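Side-chain contact in 433aa long hypothetical phosphoribosylglycinamide formyl transferase (Pyrococcus horikoshii, PDB 2DWC), which probably belongs to the PurT-like ATP-grasp proteins and binds adenosine-5'-diphosphate in a pocket of its ATP-grasp fold: residues B[123-128]-B[135-140]. Numbering follows the deposited sequence.
Sequences RLRETL and PTSRYM
R125 reaches from helix 121-132 across the face of the Y139 ring, its CG 3.6 Å from the ring centroid, a CH-pi contact nearly over the centre. The R125 chain runs out from the helix toward the loop with CG opposite the backbone N (chi1 -177°), then bends at chi2 and chi3, standing the guanidinium at 90° to the ring plane. Its NH1 points almost straight at S137, the N-H...O angle being 168° and the oxygen close to the guanidinium plane. This bond spans 3.0 Å from R125 NH1 to S137 OG. T136 CB lies over one guanidinium face toward its rim, 3.6 Å from R125 NH1, while T136 OG1 turns to its neighbour and donates to S137 O at 2.9 Å. The helix and the start of strand 139-142, an outer strand of a four-stranded antiparallel sheet in the ATP-grasp region, are thereby joined beside the nucleotide: S137 touches the bound adenosine-5'-diphosphate, and its OG also bonds to E202 OE2. At the far end of the ring, Y139 OH donates to E126 OE1 at 2.7 Å, meeting the carboxylate on its syn side and tilted out of its plane. The same E126 OE1 bonds to Y141 OH, so two tyrosine hydroxyls grip one carboxylate oxygen. T136 CG2 packs against L128 CB at 4.3 Å.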
ATOM      1  N   ARG B 123       9.249  32.523  14.591  1.00 30.46           N
ATOM      2  CA  ARG B 123       8.237  31.992  15.479  1.00 29.65           C
ATOM      3  C   ARG B 123       8.629  30.560  15.902  1.00 21.60           C
ATOM      4  O   ARG B 123       8.466  30.173  17.052  1.00 30.61           O
ATOM      5  CB  ARG B 123       6.864  31.982  14.791  1.00 36.60           C
ATOM      6  CG  ARG B 123       6.325  33.376  14.439  1.00 35.43           C
ATOM      7  CD  ARG B 123       4.828  33.334  14.076  1.00 43.46           C
ATOM      8  NE  ARG B 123       4.555  32.742  12.761  1.00 41.82           N
ATOM      9  CZ  ARG B 123       4.229  33.442  11.673  1.00 46.75           C
ATOM     10  NH1 ARG B 123       4.135  34.766  11.741  1.00 42.75           N
ATOM     11  NH2 ARG B 123       3.985  32.826  10.517  1.00 33.96           N
ATOM     12  N   LEU B 124       9.160  29.793  14.964  1.00 23.11           N
ATOM     13  CA  LEU B 124       9.538  28.413  15.252  1.00 27.79           C
ATOM     14  C   LEU B 124      10.717  28.327  16.218  1.00 24.57           C
ATOM     15  O   LEU B 124      10.654  27.625  17.225  1.00 26.53           O
ATOM     16  CB  LEU B 124       9.905  27.690  13.963  1.00 31.03           C
ATOM     17  CG  LEU B 124      10.216  26.205  14.148  1.00 33.78           C
ATOM     18  CD1 LEU B 124       9.047  25.533  14.886  1.00 33.01           C
ATOM     19  CD2 LEU B 124      10.466  25.578  12.776  1.00 33.40           C
ATOM     20  N   ARG B 125      11.790  29.041  15.891  1.00 25.49           N
ATOM     21  CA  ARG B 125      12.976  29.006  16.745  1.00 27.77           C
ATOM     22  C   ARG B 125      12.629  29.468  18.151  1.00 27.33           C
ATOM     23  O   ARG B 125      13.030  28.845  19.137  1.00 27.90           O
ATOM     24  CB  ARG B 125      14.101  29.863  16.136  1.00 25.86           C
ATOM     25  CG  ARG B 125      15.433  29.832  16.939  1.00 27.88           C
ATOM     26  CD  ARG B 125      15.917  28.418  17.324  1.00 29.61           C
ATOM     27  NE  ARG B 125      16.190  27.535  16.171  1.00 28.43           N
ATOM     28  CZ  ARG B 125      17.393  27.294  15.669  1.00 35.11           C
ATOM     29  NH1 ARG B 125      18.462  27.875  16.198  1.00 28.48           N
ATOM     30  NH2 ARG B 125      17.534  26.432  14.667  1.00 28.07           N
ATOM     31  N   GLU B 126      11.866  30.550  18.280  1.00 27.54           N
ATOM     32  CA  GLU B 126      11.512  31.009  19.619  1.00 26.51           C
ATOM     33  C   GLU B 126      10.645  29.990  20.353  1.00 31.40           C
ATOM     34  O   GLU B 126      10.722  29.853  21.575  1.00 28.32           O
ATOM     35  CB  GLU B 126      10.811  32.373  19.537  1.00 30.60           C
ATOM     36  CG  GLU B 126      11.747  33.494  19.036  1.00 32.56           C
ATOM     37  CD  GLU B 126      13.089  33.506  19.784  1.00 39.72           C
ATOM     38  OE1 GLU B 126      14.143  33.258  19.150  1.00 33.35           O
ATOM     39  OE2 GLU B 126      13.080  33.741  21.006  1.00 30.75           O
ATOM     40  N   THR B 127       9.814  29.261  19.605  1.00 29.23           N
ATOM     41  CA  THR B 127       8.989  28.240  20.236  1.00 24.47           C
ATOM     42  C   THR B 127       9.896  27.140  20.791  1.00 25.75           C
ATOM     43  O   THR B 127       9.688  26.662  21.910  1.00 28.01           O
ATOM     44  CB  THR B 127       7.960  27.649  19.213  1.00 34.15           C
ATOM     45  OG1 THR B 127       7.065  28.694  18.803  1.00 31.54           O
ATOM     46  CG2 THR B 127       7.141  26.509  19.839  1.00 31.94           C
ATOM     47  N   LEU B 128      10.892  26.728  20.002  1.00 25.30           N
ATOM     48  CA  LEU B 128      11.808  25.692  20.476  1.00 25.49           C
ATOM     49  C   LEU B 128      12.628  26.139  21.682  1.00 27.24           C
ATOM     50  O   LEU B 128      12.822  25.374  22.616  1.00 27.96           O
ATOM     51  CB  LEU B 128      12.791  25.273  19.382  1.00 23.41           C
ATOM     52  CG  LEU B 128      12.383  24.097  18.474  1.00 35.95           C
ATOM     53  CD1 LEU B 128      10.948  24.256  18.031  1.00 30.20           C
ATOM     54  CD2 LEU B 128      13.330  24.024  17.274  1.00 32.10           C
ATOM     55  N   PRO B 135      17.730  22.245  23.175  1.00 25.49           N
ATOM     56  CA  PRO B 135      18.952  22.815  22.611  1.00 28.97           C
ATOM     57  C   PRO B 135      18.870  23.053  21.112  1.00 35.07           C
ATOM     58  O   PRO B 135      18.258  22.273  20.380  1.00 30.00           O
ATOM     59  CB  PRO B 135      20.030  21.788  22.989  1.00 35.53           C
ATOM     60  CG  PRO B 135      19.279  20.497  23.068  1.00 35.25           C
ATOM     61  CD  PRO B 135      17.913  20.853  23.630  1.00 27.24           C
ATOM     62  N   THR B 136      19.466  24.147  20.664  1.00 25.43           N
ATOM     63  CA  THR B 136      19.493  24.469  19.242  1.00 30.27           C
ATOM     64  C   THR B 136      20.802  25.170  18.971  1.00 32.64           C
ATOM     65  O   THR B 136      21.542  25.491  19.906  1.00 32.59           O
ATOM     66  CB  THR B 136      18.406  25.481  18.831  1.00 34.34           C
ATOM     67  OG1 THR B 136      18.750  26.774  19.350  1.00 31.20           O
ATOM     68  CG2 THR B 136      17.039  25.081  19.357  1.00 25.85           C
ATOM     69  N   SER B 137      21.082  25.390  17.698  1.00 27.41           N
ATOM     70  CA  SER B 137      22.274  26.127  17.292  1.00 29.09           C
ATOM     71  C   SER B 137      22.164  27.533  17.878  1.00 32.56           C
ATOM     72  O   SER B 137      21.063  28.033  18.106  1.00 29.52           O
ATOM     73  CB  SER B 137      22.330  26.237  15.771  1.00 31.82           C
ATOM     74  OG  SER B 137      21.210  26.959  15.251  1.00 32.69           O
ATOM     75  N   ARG B 138      23.297  28.180  18.136  1.00 35.26           N
ATOM     76  CA  ARG B 138      23.256  29.553  18.630  1.00 33.90           C
ATOM     77  C   ARG B 138      22.794  30.397  17.470  1.00 29.40           C
ATOM     78  O   ARG B 138      23.152  30.137  16.323  1.00 31.43           O
ATOM     79  CB  ARG B 138      24.649  30.038  19.065  1.00 34.40           C
ATOM     80  CG  ARG B 138      25.234  29.255  20.210  1.00 44.26           C
ATOM     81  CD  ARG B 138      26.697  29.633  20.411  1.00 53.03           C
ATOM     82  NE  ARG B 138      27.408  28.632  21.198  1.00 59.76           N
ATOM     83  CZ  ARG B 138      27.122  28.344  22.463  1.00 61.93           C
ATOM     84  NH1 ARG B 138      26.139  28.991  23.077  1.00 63.04           N
ATOM     85  NH2 ARG B 138      27.810  27.406  23.113  1.00 64.79           N
ATOM     86  N   TYR B 139      22.039  31.451  17.753  1.00 31.33           N
ATOM     87  CA  TYR B 139      21.533  32.261  16.663  1.00 31.58           C
ATOM     88  C   TYR B 139      21.227  33.704  17.077  1.00 30.83           C
ATOM     89  O   TYR B 139      21.197  34.032  18.268  1.00 31.24           O
ATOM     90  CB  TYR B 139      20.237  31.636  16.139  1.00 28.66           C
ATOM     91  CG  TYR B 139      19.141  31.697  17.182  1.00 26.05           C
ATOM     92  CD1 TYR B 139      19.080  30.759  18.221  1.00 26.23           C
ATOM     93  CD2 TYR B 139      18.209  32.751  17.196  1.00 27.02           C
ATOM     94  CE1 TYR B 139      18.140  30.872  19.232  1.00 29.19           C
ATOM     95  CE2 TYR B 139      17.255  32.870  18.220  1.00 27.62           C
ATOM     96  CZ  TYR B 139      17.230  31.933  19.232  1.00 27.53           C
ATOM     97  OH  TYR B 139      16.313  32.054  20.247  1.00 28.56           O
ATOM     98  N   MET B 140      20.942  34.518  16.068  1.00 36.03           N
ATOM     99  CA  MET B 140      20.569  35.928  16.202  1.00 41.57           C
ATOM    100  C   MET B 140      19.756  36.291  14.969  1.00 39.51           C
ATOM    101  O   MET B 140      19.900  35.666  13.928  1.00 42.65           O
ATOM    102  CB  MET B 140      21.805  36.821  16.212  1.00 45.46           C
ATOM    103  CG  MET B 140      22.650  36.698  17.431  1.00 48.61           C
ATOM    104  SD  MET B 140      24.054  37.844  17.298  1.00 51.22           S
ATOM    105  CE  MET B 140      23.210  39.351  16.940  1.00 46.63           C
TER